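Local coordinates for protein putative Ribokinase II (Escherichia coli O6, PDB 3IQ0) that probably phosphorylates ribose or a related sugar at the expense of magnesium-bound ATP, as a carbohydrate kinase of the pfkB (ribokinase) family, at residues 44-47 with 48-52; 169-172 with 173-176; 306-309 with 310-313. All blocks are in the same frame, centred on the assembly; numbering follows the deposited sequence.

How the contacts relate
The three contacts are local turns of one ribokinase-like alpha/beta chain. Contact 1 is the C-terminal end of helix 39-49, contact 2 a 3-10 turn after strand 163-167, and contact 3 the end of helix 303-312. Contacts 1 and 3 meet directly, Leu-50 CD2 lying 4.0 Å from Ile-306 CD1, though their centres are about 19 Å apart. Contact 2 is on the opposite side of the chain's centre from both, its centre about 28 Å from that of contact 1 and about 36 Å from that of contact 3. All three come near the bound ATP: Asn-169 of contact 2 touches it, while the side chains of Phe-309, Lys-172 and Gln-46 stay about 7, 8 and 10 Å from it.

Contact 1: 44-47 with 48-52; sequences IDQV and TRLGV
Val-47 and Val-52 both set CG1 anti to the backbone N (chi1 171° and 170°), and the two side chains thereby meet, with CG1 of Val-47 3.8 Å from CB of Val-52. This is the apolar closure of a Schellman motif, which ends helix 39-49. Gly-51 makes the reversal with phi at 90°, a left-handed backbone conformation that glycine adopts easily. Two bonds lead back into the last turn: Gly-51 N to Thr-48 O at 3.0 Å, and a weak one from Val-52 N to Val-47 O at 3.4 Å. Upstream the helix is regular, Thr-48 N reaching Ile-44 O at 3.0 Å in a nearly straight bond.

Thr-48 turns its OG1 away to a hydrogen bond with Asp-76 O, while its CG2, tucked between its own N and carbonyl carbon, sits against Asp-45 O. Asp-45 and Arg-49 run alongside each other, yet NE of Arg-49 is 5.3 Å from OD2 of Asp-45, so the charges do not pair directly. The Asp-45 carboxylate is buried close to that of Asp-76, which might raise the pKa of one of them; Arg-72 offers only a long, weak ion pair. Leu-50 faces helices 258-271 and 303-312, and Val-52 also touches Ala-268. Toward its own helix, Leu-50 has CG 3.4 Å from Gln-46 O.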
loop_
_atom_site.group_PDB
_atom_site.type_symbol
_atom_site.label_atom_id
_atom_site.label_comp_id
_atom_site.label_asym_id
_atom_site.label_seq_id
_atom_site.Cartn_x
_atom_site.Cartn_y
_atom_site.Cartn_z
ATOM N N ILE B 44 12.657 18.824 -3.546
ATOM C CA ILE B 44 14.046 18.764 -3.114
ATOM C C ILE B 44 14.983 18.187 -4.165
ATOM O O ILE B 44 16.154 18.555 -4.218
ATOM C CB ILE B 44 14.179 17.969 -1.788
ATOM C CG1 ILE B 44 15.291 18.582 -0.944
ATOM C CG2 ILE B 44 14.465 16.504 -2.055
ATOM C CD1 ILE B 44 14.985 19.989 -0.502
ATOM N N ASP B 45 14.485 17.280 -4.999
ATOM C CA ASP B 45 15.341 16.713 -6.040
ATOM C C ASP B 45 15.668 17.816 -7.054
ATOM O O ASP B 45 16.786 17.885 -7.579
ATOM C CB ASP B 45 14.651 15.551 -6.748
ATOM C CG ASP B 45 15.612 14.735 -7.591
ATOM O OD1 ASP B 45 16.617 14.251 -7.038
ATOM O OD2 ASP B 45 15.357 14.568 -8.799
ATOM N N GLN B 46 14.703 18.690 -7.321
ATOM C CA GLN B 46 14.940 19.770 -8.272
ATOM C C GLN B 46 15.942 20.744 -7.665
ATOM O O GLN B 46 16.806 21.265 -8.363
ATOM C CB GLN B 46 13.631 20.488 -8.624
ATOM C CG GLN B 46 13.779 21.632 -9.639
ATOM C CD GLN B 46 14.528 21.208 -10.891
ATOM O OE1 GLN B 46 15.760 21.328 -10.974
ATOM N NE2 GLN B 46 13.798 20.699 -11.864
ATOM N N VAL B 47 15.840 20.976 -6.358
ATOM C CA VAL B 47 16.777 21.873 -5.698
ATOM C C VAL B 47 18.206 21.359 -5.820
ATOM O O VAL B 47 19.099 22.108 -6.197
ATOM C CB VAL B 47 16.459 22.044 -4.201
ATOM C CG1 VAL B 47 17.583 22.787 -3.523
ATOM C CG2 VAL B 47 15.142 22.795 -4.025
ATOM N N THR B 48 18.426 20.087 -5.499
ATOM C CA THR B 48 19.779 19.538 -5.577
ATOM C C THR B 48 20.297 19.432 -7.004
ATOM O O THR B 48 21.501 19.488 -7.227
ATOM C CB THR B 48 19.891 18.143 -4.930
ATOM O OG1 THR B 48 21.275 17.820 -4.782
ATOM C CG2 THR B 48 19.231 17.062 -5.814
ATOM N N ARG B 49 19.400 19.278 -7.971
ATOM C CA ARG B 49 19.847 19.179 -9.348
ATOM C C ARG B 49 20.324 20.531 -9.858
ATOM O O ARG B 49 21.046 20.598 -10.849
ATOM C CB ARG B 49 18.735 18.630 -10.237
ATOM C CG ARG B 49 18.398 17.184 -9.928
ATOM C CD ARG B 49 18.018 16.467 -11.189
ATOM N NE ARG B 49 19.171 16.287 -12.060
ATOM C CZ ARG B 49 19.085 16.080 -13.368
ATOM N NH1 ARG B 49 17.901 16.039 -13.953
ATOM N NH2 ARG B 49 20.182 15.899 -14.088
ATOM N N LEU B 50 19.914 21.606 -9.184
ATOM C CA LEU B 50 20.347 22.947 -9.563
ATOM C C LEU B 50 21.657 23.292 -8.830
ATOM O O LEU B 50 22.210 24.381 -8.998
ATOM C CB LEU B 50 19.235 23.972 -9.279
ATOM C CG LEU B 50 18.054 23.809 -10.260
ATOM C CD1 LEU B 50 16.883 24.693 -9.863
ATOM C CD2 LEU B 50 18.530 24.143 -11.687
ATOM N N GLY B 51 22.153 22.341 -8.035
ATOM C CA GLY B 51 23.416 22.516 -7.328
ATOM C C GLY B 51 23.369 23.130 -5.942
ATOM O O GLY B 51 24.404 23.397 -5.331
ATOM N N VAL B 52 22.165 23.353 -5.438
ATOM C CA VAL B 52 21.994 23.961 -4.130
ATOM C C VAL B 52 21.933 22.890 -3.044
ATOM O O VAL B 52 21.082 22.005 -3.076
ATOM C CB VAL B 52 20.706 24.830 -4.114
ATOM C CG1 VAL B 52 20.366 25.266 -2.702
ATOM C CG2 VAL B 52 20.896 26.052 -5.019
#

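Contact 2: 169-172 with 173-176; sequences NIRK and EMLD
Apolar contact comes first: CG2 of Ile-170 presses on CB of selenomethionine Met-174 at 3.5 Å, the two side chains crossing at about a right angle. Met-174 then bends at both chi2 (64°) and chi3 (74°), which curls its CE back to 4.1 Å from CD of Arg-171.

The charged pair is Arg-171 and Glu-173. NH2 of Arg-171 is 3.2 Å from OE2 of Glu-173, but OE2 approaches obliquely, off the plane of the guanidinium and not in line with an N-H. The salt bridge is therefore electrostatic, without a directed hydrogen bond, and both residues are exposed, so solvent probably weakens it.

Backbone hydrogen bonds of the i to i+3 kind define a 3-10 turn. Met-174 N donates to Arg-171 O at 2.8 Å, and Leu-175 N to Lys-172 O at 3.0 Å; CB of Leu-175 also rests on that last oxygen.

The turn links strand 163-167 to helix 178-189. Asn-169, a few residues before the turn, touches ATP and is held through OD1 by Ser-139 N. Met-174 also meets Phe-142, and Leu-175 meets Leu-203, both in loops; Ile-170 and Met-174 lie against Leu-184 and Met-180, respectively, of helix 178-189.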
loop_
_atom_site.group_PDB
_atom_site.type_symbol
_atom_site.label_atom_id
_atom_site.label_comp_id
_atom_site.label_asym_id
_atom_site.label_seq_id
_atom_site.Cartn_x
_atom_site.Cartn_y
_atom_site.Cartn_z
ATOM N N ASN B 169 -0.412 23.002 -1.932
ATOM C CA ASN B 169 -0.913 21.981 -2.848
ATOM C C ASN B 169 -1.757 20.984 -2.063
ATOM O O ASN B 169 -1.503 19.782 -2.086
ATOM C CB ASN B 169 0.253 21.263 -3.543
ATOM C CG ASN B 169 1.099 20.447 -2.581
ATOM O OD1 ASN B 169 1.361 20.870 -1.463
ATOM N ND2 ASN B 169 1.542 19.272 -3.026
ATOM N N ILE B 170 -2.768 21.504 -1.374
ATOM C CA ILE B 170 -3.656 20.692 -0.541
ATOM C C ILE B 170 -4.842 20.093 -1.282
ATOM O O ILE B 170 -5.176 20.502 -2.392
ATOM C CB ILE B 170 -4.243 21.531 0.628
ATOM C CG1 ILE B 170 -3.123 22.207 1.414
ATOM C CG2 ILE B 170 -5.045 20.647 1.563
ATOM C CD1 ILE B 170 -2.894 23.619 0.995
ATOM N N ARG B 171 -5.463 19.103 -0.650
ATOM C CA ARG B 171 -6.662 18.471 -1.178
ATOM C C ARG B 171 -7.756 19.339 -0.569
ATOM O O ARG B 171 -7.885 19.408 0.657
ATOM C CB ARG B 171 -6.802 17.041 -0.656
ATOM C CG ARG B 171 -5.693 16.100 -1.076
ATOM C CD ARG B 171 -5.831 14.768 -0.357
ATOM N NE ARG B 171 -7.031 14.041 -0.761
ATOM C CZ ARG B 171 -7.757 13.287 0.060
ATOM N NH1 ARG B 171 -7.405 13.163 1.333
ATOM N NH2 ARG B 171 -8.836 12.660 -0.388
ATOM N N LYS B 172 -8.521 20.014 -1.421
ATOM C CA LYS B 172 -9.584 20.905 -0.969
ATOM C C LYS B 172 -10.337 20.350 0.237
ATOM O O LYS B 172 -10.785 21.113 1.089
ATOM C CB LYS B 172 -10.566 21.174 -2.116
ATOM C CG LYS B 172 -9.904 21.451 -3.466
ATOM C CD LYS B 172 -8.978 22.651 -3.432
ATOM C CE LYS B 172 -8.212 22.795 -4.749
ATOM N NZ LYS B 172 -9.121 22.922 -5.929
ATOM N N GLU B 173 -10.459 19.026 0.310
ATOM C CA GLU B 173 -11.162 18.364 1.410
ATOM C C GLU B 173 -10.669 18.749 2.798
ATOM O O GLU B 173 -11.462 18.880 3.729
ATOM C CB GLU B 173 -11.069 16.839 1.276
ATOM C CG GLU B 173 -11.893 16.243 0.148
ATOM C CD GLU B 173 -11.059 15.862 -1.061
ATOM O OE1 GLU B 173 -10.382 16.742 -1.630
ATOM O OE2 GLU B 173 -11.088 14.671 -1.440
HETATM N N MSE B 174 -9.360 18.911 2.939
HETATM C CA MSE B 174 -8.763 19.267 4.222
HETATM C C MSE B 174 -9.360 20.569 4.776
HETATM O O MSE B 174 -9.396 20.779 5.990
HETATM C CB MSE B 174 -7.244 19.414 4.057
HETATM C CG MSE B 174 -6.405 18.680 5.100
HETATM SE SE MSE B 174 -6.602 16.742 5.062
HETATM C CE MSE B 174 -5.598 16.370 3.453
ATOM N N LEU B 175 -9.830 21.435 3.884
ATOM C CA LEU B 175 -10.404 22.715 4.288
ATOM C C LEU B 175 -11.700 22.597 5.092
ATOM O O LEU B 175 -12.149 23.573 5.696
ATOM C CB LEU B 175 -10.644 23.596 3.058
ATOM C CG LEU B 175 -9.404 24.051 2.280
ATOM C CD1 LEU B 175 -9.823 24.836 1.051
ATOM C CD2 LEU B 175 -8.520 24.899 3.179
ATOM N N ASP B 176 -12.300 21.411 5.107
ATOM C CA ASP B 176 -13.534 21.223 5.857
ATOM C C ASP B 176 -13.294 20.563 7.207
ATOM O O ASP B 176 -14.237 20.287 7.950
ATOM C CB ASP B 176 -14.548 20.425 5.031
ATOM C CG ASP B 176 -15.141 21.248 3.897
ATOM O OD1 ASP B 176 -15.599 22.382 4.166
ATOM O OD2 ASP B 176 -15.155 20.767 2.743
#

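Contact 3: 306-309 with 310-313; sequences IETF and IQRH
Ile-306 lies alongside Ile-310 one turn on, both pointing the same way, with CG2 of Ile-306 3.9 Å from CD1 of Ile-310. This is plain i to i+4 spacing in alpha helix 303-312, the last helix in the model.

Ile-306 O takes the N-H of Ile-310 at 2.9 Å in an almost linear bond, and Gln-311 N meets Glu-307 O equally straight at 2.8 Å. The next bond, Arg-312 N to Thr-308 O, is clearly bent, with an N-H...O angle of 130°. Between the side chains of Glu-307 and Gln-311 the model is too crowded to trust, and their arrangement is doubtful. Thr-308 turns its OG1 back along the helix, hydrogen-bonding to the carbonyls of Met-304 and Glu-305.

One side of the helix is built into the protein. Ile-306 is buried against Tyr-282 and Ala-285 of helix 276-290, and Phe-309 reaches Leu-289 of that helix. The Phe-309 ring makes an edge-to-face stack with Tyr-248, as does His-313, and Ile-310 touches that tyrosine too. Ile-310 puts CG1 anti to its carbonyl carbon (chi1 -64°), which lays that branch back over the preceding turn, 3.2 Å from Ile-306 O, the oxygen that also accepts its N-H.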
loop_
_atom_site.group_PDB
_atom_site.type_symbol
_atom_site.label_atom_id
_atom_site.label_comp_id
_atom_site.label_asym_id
_atom_site.label_seq_id
_atom_site.Cartn_x
_atom_site.Cartn_y
_atom_site.Cartn_z
ATOM N N ILE B 306 17.781 24.389 -18.437
ATOM C CA ILE B 306 16.742 25.416 -18.415
ATOM C C ILE B 306 17.208 26.595 -19.278
ATOM O O ILE B 306 16.464 27.123 -20.107
ATOM C CB ILE B 306 16.500 25.937 -16.978
ATOM C CG1 ILE B 306 16.095 24.779 -16.054
ATOM C CG2 ILE B 306 15.418 27.011 -16.991
ATOM C CD1 ILE B 306 15.969 25.187 -14.589
ATOM N N GLU B 307 18.459 26.988 -19.071
ATOM C CA GLU B 307 19.077 28.096 -19.788
ATOM C C GLU B 307 18.949 27.918 -21.306
ATOM O O GLU B 307 18.511 28.823 -22.021
ATOM C CB GLU B 307 20.550 28.184 -19.383
ATOM C CG GLU B 307 21.258 29.465 -19.769
ATOM C CD GLU B 307 21.410 29.632 -21.265
ATOM O OE1 GLU B 307 21.862 28.674 -21.933
ATOM O OE2 GLU B 307 21.087 30.731 -21.767
ATOM N N THR B 308 19.338 26.747 -21.791
ATOM C CA THR B 308 19.267 26.456 -23.213
ATOM C C THR B 308 17.815 26.412 -23.682
ATOM O O THR B 308 17.486 26.898 -24.765
ATOM C CB THR B 308 19.952 25.120 -23.521
ATOM O OG1 THR B 308 19.379 24.097 -22.700
ATOM C CG2 THR B 308 21.434 25.206 -23.239
ATOM N N PHE B 309 16.945 25.828 -22.865
ATOM C CA PHE B 309 15.526 25.747 -23.192
ATOM C C PHE B 309 15.023 27.159 -23.482
ATOM O O PHE B 309 14.401 27.420 -24.511
ATOM C CB PHE B 309 14.756 25.154 -22.009
ATOM C CG PHE B 309 13.266 25.098 -22.210
ATOM C CD1 PHE B 309 12.696 24.165 -23.075
ATOM C CD2 PHE B 309 12.429 25.971 -21.525
ATOM C CE1 PHE B 309 11.310 24.105 -23.250
ATOM C CE2 PHE B 309 11.047 25.921 -21.692
ATOM C CZ PHE B 309 10.487 24.989 -22.553
ATOM N N ILE B 310 15.307 28.070 -22.557
ATOM C CA ILE B 310 14.904 29.463 -22.690
ATOM C C ILE B 310 15.544 30.086 -23.926
ATOM O O ILE B 310 14.854 30.694 -24.744
ATOM C CB ILE B 310 15.321 30.272 -21.446
ATOM C CG1 ILE B 310 14.578 29.751 -20.219
ATOM C CG2 ILE B 310 15.046 31.752 -21.666
ATOM C CD1 ILE B 310 15.054 30.365 -18.925
ATOM N N GLN B 311 16.860 29.935 -24.054
ATOM C CA GLN B 311 17.590 30.479 -25.195
ATOM C C GLN B 311 16.911 30.072 -26.476
ATOM O O GLN B 311 16.132 30.836 -27.054
ATOM C CB GLN B 311 19.019 29.940 -25.267
ATOM C CG GLN B 311 19.962 30.407 -24.195
ATOM C CD GLN B 311 21.382 29.939 -24.453
ATOM O OE1 GLN B 311 21.596 28.857 -25.009
ATOM N NE2 GLN B 311 22.364 30.743 -24.041
ATOM N N ARG B 312 17.229 28.855 -26.908
ATOM C CA ARG B 312 16.698 28.273 -28.138
ATOM C C ARG B 312 15.402 28.911 -28.577
ATOM O O ARG B 312 15.253 29.272 -29.744
ATOM C CB ARG B 312 16.469 26.762 -27.977
ATOM C CG ARG B 312 17.740 25.923 -27.953
ATOM C CD ARG B 312 17.408 24.432 -28.063
ATOM N NE ARG B 312 17.172 23.985 -29.439
ATOM C CZ ARG B 312 16.578 22.835 -29.755
ATOM N NH1 ARG B 312 16.150 22.021 -28.796
ATOM N NH2 ARG B 312 16.439 22.475 -31.023
ATOM N N HIS B 313 14.474 29.049 -27.636
ATOM C CA HIS B 313 13.154 29.616 -27.903
ATOM C C HIS B 313 13.029 31.145 -27.845
ATOM O O HIS B 313 13.856 31.818 -27.188
ATOM C CB HIS B 313 12.149 28.978 -26.939
ATOM C CG HIS B 313 11.058 29.904 -26.501
ATOM N ND1 HIS B 313 11.314 31.130 -25.922
ATOM C CD2 HIS B 313 9.710 29.774 -26.530
ATOM C CE1 HIS B 313 10.171 31.717 -25.611
ATOM N NE2 HIS B 313 9.181 30.914 -25.968
#